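Local atomic coordinates of scyllo-inosose 3-dehydrogenase (PDB entry 3IP1), a protein that catalyses the NAD(+)-dependent oxidation of scyllo-inosose to 3-dehydro-scyllo-inosose, binds two zinc ions per subunit, and probably serves in myo-inositol degradation. Residues E57-V62 with Y164-A169; E302-A307 with E329-R334. All coordinates share one frame; numbering follows the deposited sequence.

Interaction 1 of 2, residues E57-V62 with Y164-A169; sequences EIIIKV and YVKVDA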
loop_
_atom_site.group_PDB
_atom_site.type_symbol
_atom_site.label_atom_id
_atom_site.label_comp_id
_atom_site.label_asym_id
_atom_site.label_seq_id
_atom_site.Cartn_x
_atom_site.Cartn_y
_atom_site.Cartn_z
ATOM N N GLU A 57 27.427 -17.238 -16.042
ATOM C CA GLU A 57 27.552 -18.242 -14.995
ATOM C C GLU A 57 28.792 -18.079 -14.128
ATOM O O GLU A 57 29.798 -17.500 -14.553
ATOM C CB GLU A 57 27.505 -19.653 -15.596
ATOM C CG GLU A 57 26.122 -19.994 -16.161
ATOM C CD GLU A 57 26.062 -21.346 -16.880
ATOM O OE1 GLU A 57 27.106 -21.805 -17.409
ATOM O OE2 GLU A 57 24.963 -21.950 -16.909
ATOM N N ILE A 58 28.690 -18.587 -12.904
ATOM C CA ILE A 58 29.812 -18.702 -11.974
ATOM C C ILE A 58 29.832 -20.110 -11.396
ATOM O O ILE A 58 28.817 -20.807 -11.388
ATOM C CB ILE A 58 29.709 -17.707 -10.771
ATOM C CG1 ILE A 58 28.440 -18.003 -9.932
ATOM C CG2 ILE A 58 29.748 -16.252 -11.278
ATOM C CD1 ILE A 58 28.272 -17.189 -8.629
ATOM N N ILE A 59 30.996 -20.500 -10.902
ATOM C CA ILE A 59 31.184 -21.753 -10.199
ATOM C C ILE A 59 31.597 -21.352 -8.803
ATOM O O ILE A 59 32.471 -20.500 -8.622
ATOM C CB ILE A 59 32.291 -22.619 -10.875
ATOM C CG1 ILE A 59 31.812 -23.102 -12.257
ATOM C CG2 ILE A 59 32.664 -23.833 -10.016
ATOM C CD1 ILE A 59 32.964 -23.617 -13.152
ATOM N N ILE A 60 30.953 -21.975 -7.826
ATOM C CA ILE A 60 31.164 -21.704 -6.424
ATOM C C ILE A 60 31.753 -22.939 -5.738
ATOM O O ILE A 60 31.281 -24.049 -5.937
ATOM C CB ILE A 60 29.817 -21.357 -5.754
ATOM C CG1 ILE A 60 29.187 -20.114 -6.415
ATOM C CG2 ILE A 60 29.991 -21.178 -4.238
ATOM C CD1 ILE A 60 27.666 -19.946 -6.112
ATOM N N LYS A 61 32.789 -22.749 -4.939
ATOM C CA LYS A 61 33.307 -23.814 -4.104
ATOM C C LYS A 61 32.452 -23.799 -2.854
ATOM O O LYS A 61 32.484 -22.814 -2.103
ATOM C CB LYS A 61 34.767 -23.513 -3.780
ATOM C CG LYS A 61 35.502 -24.483 -2.880
ATOM C CD LYS A 61 37.000 -24.093 -2.905
ATOM C CE LYS A 61 37.825 -24.795 -1.833
ATOM N NZ LYS A 61 37.551 -26.261 -1.798
ATOM N N VAL A 62 31.664 -24.861 -2.644
ATOM C CA VAL A 62 30.704 -24.886 -1.527
ATOM C C VAL A 62 31.416 -24.928 -0.178
ATOM O O VAL A 62 32.351 -25.704 0.036
ATOM C CB VAL A 62 29.678 -26.069 -1.629
ATOM C CG1 VAL A 62 28.625 -26.001 -0.525
ATOM C CG2 VAL A 62 29.004 -26.116 -3.004
ATOM N N TYR A 164 31.635 -28.386 -5.591
ATOM C CA TYR A 164 31.421 -27.209 -6.439
ATOM C C TYR A 164 29.980 -27.195 -6.972
ATOM O O TYR A 164 29.371 -28.253 -7.165
ATOM C CB TYR A 164 32.442 -27.145 -7.608
ATOM C CG TYR A 164 33.897 -27.056 -7.145
ATOM C CD1 TYR A 164 34.618 -28.208 -6.849
ATOM C CD2 TYR A 164 34.532 -25.816 -6.962
ATOM C CE1 TYR A 164 35.919 -28.146 -6.408
ATOM C CE2 TYR A 164 35.846 -25.747 -6.518
ATOM C CZ TYR A 164 36.535 -26.924 -6.245
ATOM O OH TYR A 164 37.843 -26.900 -5.801
ATOM N N VAL A 165 29.441 -25.999 -7.191
ATOM C CA VAL A 165 28.132 -25.833 -7.824
ATOM C C VAL A 165 28.180 -24.706 -8.846
ATOM O O VAL A 165 28.812 -23.675 -8.638
ATOM C CB VAL A 165 26.990 -25.587 -6.779
ATOM C CG1 VAL A 165 27.097 -24.203 -6.142
ATOM C CG2 VAL A 165 25.618 -25.773 -7.423
ATOM N N LYS A 166 27.516 -24.911 -9.968
ATOM C CA LYS A 166 27.457 -23.883 -10.968
ATOM C C LYS A 166 26.067 -23.225 -10.915
ATOM O O LYS A 166 25.063 -23.915 -10.876
ATOM C CB LYS A 166 27.782 -24.500 -12.328
ATOM C CG LYS A 166 27.865 -23.563 -13.493
ATOM C CD LYS A 166 26.501 -23.431 -14.160
ATOM C CE LYS A 166 26.146 -24.645 -15.008
ATOM N NZ LYS A 166 26.777 -24.530 -16.348
ATOM N N VAL A 167 26.024 -21.891 -10.885
ATOM C CA VAL A 167 24.765 -21.144 -10.977
ATOM C C VAL A 167 24.959 -19.890 -11.825
ATOM O O VAL A 167 26.077 -19.372 -11.938
ATOM C CB VAL A 167 24.211 -20.696 -9.578
ATOM C CG1 VAL A 167 23.944 -21.867 -8.687
ATOM C CG2 VAL A 167 25.178 -19.740 -8.887
ATOM N N ASP A 168 23.866 -19.367 -12.375
ATOM C CA ASP A 168 23.906 -18.040 -12.981
ATOM C C ASP A 168 24.178 -16.948 -11.950
ATOM O O ASP A 168 23.660 -16.993 -10.838
ATOM C CB ASP A 168 22.614 -17.718 -13.711
ATOM C CG ASP A 168 22.776 -16.548 -14.656
ATOM O OD1 ASP A 168 22.906 -15.389 -14.196
ATOM O OD2 ASP A 168 22.792 -16.797 -15.874
ATOM N N ALA A 169 24.978 -15.959 -12.346
ATOM C CA ALA A 169 25.363 -14.861 -11.465
ATOM C C ALA A 169 24.160 -14.139 -10.888
ATOM O O ALA A 169 24.211 -13.643 -9.763
ATOM C CB ALA A 169 26.279 -13.864 -12.202
#
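Two antiparallel strands, 57-62 and 164-168, run edge to edge here, and what distinguishes the pair is how the side chains are set on each face. Two hydrogen-bonded pairs, Ile58 with Val167 and Ile60 with Val165, alternate with non-hydrogen-bonded ones: Ile58 N reaches Val167 O at 2.9 Å, almost straight at 175°, and Ile60 N reaches Val165 O at 2.9 Å, each answered by the return bond. On the face of Ile58 and Ile60, Val167 holds CG2 in the crowded position between backbone N and carbonyl carbon. That methyl lies alongside Ile58 CG1, itself crowded, and meets the tip of Ile60, with Ile60 CD1 3.7 Å from Val167 CG2. Val165, likewise crowded, sets CG1 between Ile60 CB and Val62 CG2.

The other face is more polar. Tyr164, its CG anti to the carbonyl carbon, lies beside the aliphatic chain of Lys61 and points the same way, with Lys61 CB 3.7 Å from Tyr164 CE2. Lys166 starts with CG anti to the backbone N (chi1 -176°), then bends at each later torsion, so the chain curls across the extended Glu57 and brings NZ 2.9 Å from Glu57 OE1, above the carboxylate plane. The same ammonium also pairs with Glu53 and bonds to Arg51 O, while Glu57 OE1 accepts the backbone N-H groups of Glu53 and Lys54; this network probably stabilises both charges. Strand 98-106 flanks strand 57-66 in the same sheet, an arrangement belonging to the GroES-like catalytic domain of zinc-containing alcohol dehydrogenases.

Interaction 2 of 2, residues E302-A307 with E329-R334; sequences EVIWRA and EVFQVR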
loop_
_atom_site.group_PDB
_atom_site.type_symbol
_atom_site.label_atom_id
_atom_site.label_comp_id
_atom_site.label_asym_id
_atom_site.label_seq_id
_atom_site.Cartn_x
_atom_site.Cartn_y
_atom_site.Cartn_z
ATOM N N GLU A 302 -10.455 -18.439 16.449
ATOM C CA GLU A 302 -11.048 -18.097 17.725
ATOM C C GLU A 302 -10.335 -16.900 18.354
ATOM O O GLU A 302 -10.989 -16.019 18.934
ATOM C CB GLU A 302 -11.098 -19.287 18.698
ATOM C CG GLU A 302 -12.060 -18.996 19.862
ATOM C CD GLU A 302 -11.960 -19.969 21.034
ATOM O OE1 GLU A 302 -11.610 -21.148 20.818
ATOM O OE2 GLU A 302 -12.250 -19.549 22.179
ATOM N N VAL A 303 -9.005 -16.875 18.258
ATOM C CA VAL A 303 -8.250 -15.712 18.698
ATOM C C VAL A 303 -8.654 -14.453 17.904
ATOM O O VAL A 303 -8.932 -13.403 18.495
ATOM C CB VAL A 303 -6.731 -15.918 18.595
ATOM C CG1 VAL A 303 -6.021 -14.580 18.788
ATOM C CG2 VAL A 303 -6.248 -16.939 19.647
ATOM N N ILE A 304 -8.705 -14.562 16.580
ATOM C CA ILE A 304 -9.033 -13.416 15.749
ATOM C C ILE A 304 -10.404 -12.880 16.180
ATOM O O ILE A 304 -10.568 -11.681 16.402
ATOM C CB ILE A 304 -9.003 -13.755 14.231
ATOM C CG1 ILE A 304 -7.553 -13.989 13.750
ATOM C CG2 ILE A 304 -9.625 -12.625 13.433
ATOM C CD1 ILE A 304 -7.432 -14.537 12.265
ATOM N N TRP A 305 -11.362 -13.794 16.328
ATOM C CA TRP A 305 -12.727 -13.461 16.707
ATOM C C TRP A 305 -12.785 -12.744 18.055
ATOM O O TRP A 305 -13.355 -11.670 18.157
ATOM C CB TRP A 305 -13.592 -14.718 16.759
ATOM C CG TRP A 305 -15.037 -14.427 17.052
ATOM C CD1 TRP A 305 -15.683 -14.578 18.251
ATOM C CD2 TRP A 305 -16.013 -13.921 16.129
ATOM N NE1 TRP A 305 -17.007 -14.209 18.126
ATOM C CE2 TRP A 305 -17.239 -13.807 16.836
ATOM C CE3 TRP A 305 -15.975 -13.565 14.772
ATOM C CZ2 TRP A 305 -18.416 -13.352 16.231
ATOM C CZ3 TRP A 305 -17.140 -13.118 14.169
ATOM C CH2 TRP A 305 -18.347 -13.006 14.903
ATOM N N ARG A 306 -12.164 -13.329 19.071
ATOM C CA ARG A 306 -12.267 -12.818 20.437
ATOM C C ARG A 306 -11.371 -11.609 20.745
ATOM O O ARG A 306 -11.666 -10.847 21.672
ATOM C CB ARG A 306 -11.987 -13.950 21.435
ATOM C CG ARG A 306 -13.103 -15.016 21.479
ATOM C CD ARG A 306 -12.734 -16.188 22.377
ATOM N NE ARG A 306 -12.402 -15.719 23.727
ATOM C CZ ARG A 306 -11.916 -16.491 24.697
ATOM N NH1 ARG A 306 -11.703 -17.778 24.477
ATOM N NH2 ARG A 306 -11.635 -15.971 25.884
ATOM N N ALA A 307 -10.274 -11.459 19.988
ATOM C CA ALA A 307 -9.359 -10.311 20.116
ATOM C C ALA A 307 -10.024 -8.966 19.842
ATOM O O ALA A 307 -10.949 -8.856 19.040
ATOM C CB ALA A 307 -8.151 -10.479 19.188
ATOM N N GLU A 329 -17.179 -15.377 8.056
ATOM C CA GLU A 329 -17.685 -14.370 8.991
ATOM C C GLU A 329 -16.611 -13.796 9.896
ATOM O O GLU A 329 -16.610 -12.599 10.191
ATOM C CB GLU A 329 -18.801 -14.974 9.841
ATOM C CG GLU A 329 -19.319 -14.067 10.957
ATOM C CD GLU A 329 -20.660 -14.516 11.489
ATOM O OE1 GLU A 329 -21.592 -14.641 10.671
ATOM O OE2 GLU A 329 -20.783 -14.743 12.713
ATOM N N VAL A 330 -15.715 -14.660 10.367
ATOM C CA VAL A 330 -14.633 -14.221 11.235
ATOM C C VAL A 330 -13.803 -13.111 10.573
ATOM O O VAL A 330 -13.556 -12.070 11.195
ATOM C CB VAL A 330 -13.740 -15.403 11.641
ATOM C CG1 VAL A 330 -12.429 -14.902 12.279
ATOM C CG2 VAL A 330 -14.537 -16.381 12.594
ATOM N N PHE A 331 -13.403 -13.349 9.317
ATOM C CA PHE A 331 -12.636 -12.402 8.508
ATOM C C PHE A 331 -13.395 -11.128 8.159
ATOM O O PHE A 331 -12.812 -10.050 8.230
ATOM C CB PHE A 331 -11.952 -13.098 7.303
ATOM C CG PHE A 331 -10.925 -14.084 7.749
ATOM C CD1 PHE A 331 -9.583 -13.719 7.833
ATOM C CD2 PHE A 331 -11.315 -15.341 8.236
ATOM C CE1 PHE A 331 -8.626 -14.608 8.354
ATOM C CE2 PHE A 331 -10.368 -16.226 8.756
ATOM C CZ PHE A 331 -9.022 -15.858 8.819
ATOM N N GLN A 332 -14.688 -11.237 7.854
ATOM C CA GLN A 332 -15.515 -10.057 7.639
ATOM C C GLN A 332 -15.642 -9.181 8.895
ATOM O O GLN A 332 -15.406 -7.964 8.859
ATOM C CB GLN A 332 -16.903 -10.456 7.161
ATOM C CG GLN A 332 -16.961 -11.000 5.732
ATOM C CD GLN A 332 -18.284 -11.712 5.435
ATOM O OE1 GLN A 332 -18.946 -12.229 6.343
ATOM N NE2 GLN A 332 -18.664 -11.752 4.167
ATOM N N VAL A 333 -16.008 -9.812 10.004
ATOM C CA VAL A 333 -16.329 -9.092 11.218
ATOM C C VAL A 333 -15.085 -8.499 11.930
ATOM O O VAL A 333 -15.183 -7.458 12.581
ATOM C CB VAL A 333 -17.209 -9.964 12.171
ATOM C CG1 VAL A 333 -17.490 -9.239 13.490
ATOM C CG2 VAL A 333 -18.555 -10.329 11.497
ATOM N N ARG A 334 -13.930 -9.149 11.812
ATOM C CA ARG A 334 -12.716 -8.634 12.460
ATOM C C ARG A 334 -11.787 -7.913 11.483
ATOM O O ARG A 334 -10.642 -7.586 11.824
ATOM C CB ARG A 334 -11.974 -9.750 13.212
ATOM C CG ARG A 334 -12.869 -10.664 14.052
ATOM C CD ARG A 334 -13.746 -9.898 15.066
ATOM N NE ARG A 334 -12.945 -9.147 16.037
ATOM C CZ ARG A 334 -13.040 -7.833 16.214
ATOM N NH1 ARG A 334 -12.280 -7.226 17.112
ATOM N NH2 ARG A 334 -13.926 -7.136 15.518
#
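Trp305 and Arg334 frame this meeting of two helix ends, each reaching over to the other segment. The short helical segments 302-306 and 329-333 run at 34° to one another with their axes 9.5 Å apart, so side chains rather than backbones bridge most of the gap. Trp305, its CG anti to the backbone N (chi1 -176°), lays the six-membered part of the indole along the second helix. Val330 CA lies at the ring edge, near its plane, 3.8 Å from Trp305 CE3. One turn on, Val333 CB stands 3.7 Å from Trp305 CZ3, and the Glu329 carboxylate passes the far corner of the ring with its plane turned 29° from that of the indole.

Deeper in, Ile304 crosses Val330 at about a right angle, with Ile304 CG2 3.8 Å from Val330 CG1, while its CD1 tip touches Phe331 CZ. Arg334 slides past Ile304 in the opposite direction. Bends at chi2 and chi3 fold its chain back over the end of helix 293-306. There NH1 donates to Ala307 O at 2.9 Å, in the carbonyl plane and near the guanidinium plane, and NE makes a weak bond to Ile304 O. NH2 turns back to Val333 O, a carbonyl that also accepts from His146 of the second subunit.

One guanidinium thus serves carbonyls from both segments. Since these lie at or near the C-terminal ends of two helices, its positive charge probably offsets the partial negative charge gathered there, while the Ile304, Val330 and Phe331 contacts add an apolar component to the same junction.

In the fold
Interaction 1 is complete before interaction 2 begins along the chain, and the two never touch: their centres lie 48 Å apart, on opposite sides of the chain's centre, with nearest atoms about 37 Å apart. Segments 57-62 and 164-169 lie in the GroES-like range, on a mixed sheet that strands 369-371 and 392-395 from the end of the chain also join, in the same domain as the metal-binding residues His97 and Glu98. Segments 302-307 and 329-334 flank the six-stranded parallel sheet of the Rossmann-type domain; helices 293-306 and 328-333 precede its last two strands, 313-316 and 337-340. Each contact lies within one domain, neither joins the two, and interaction 2 also adjoins a second subunit.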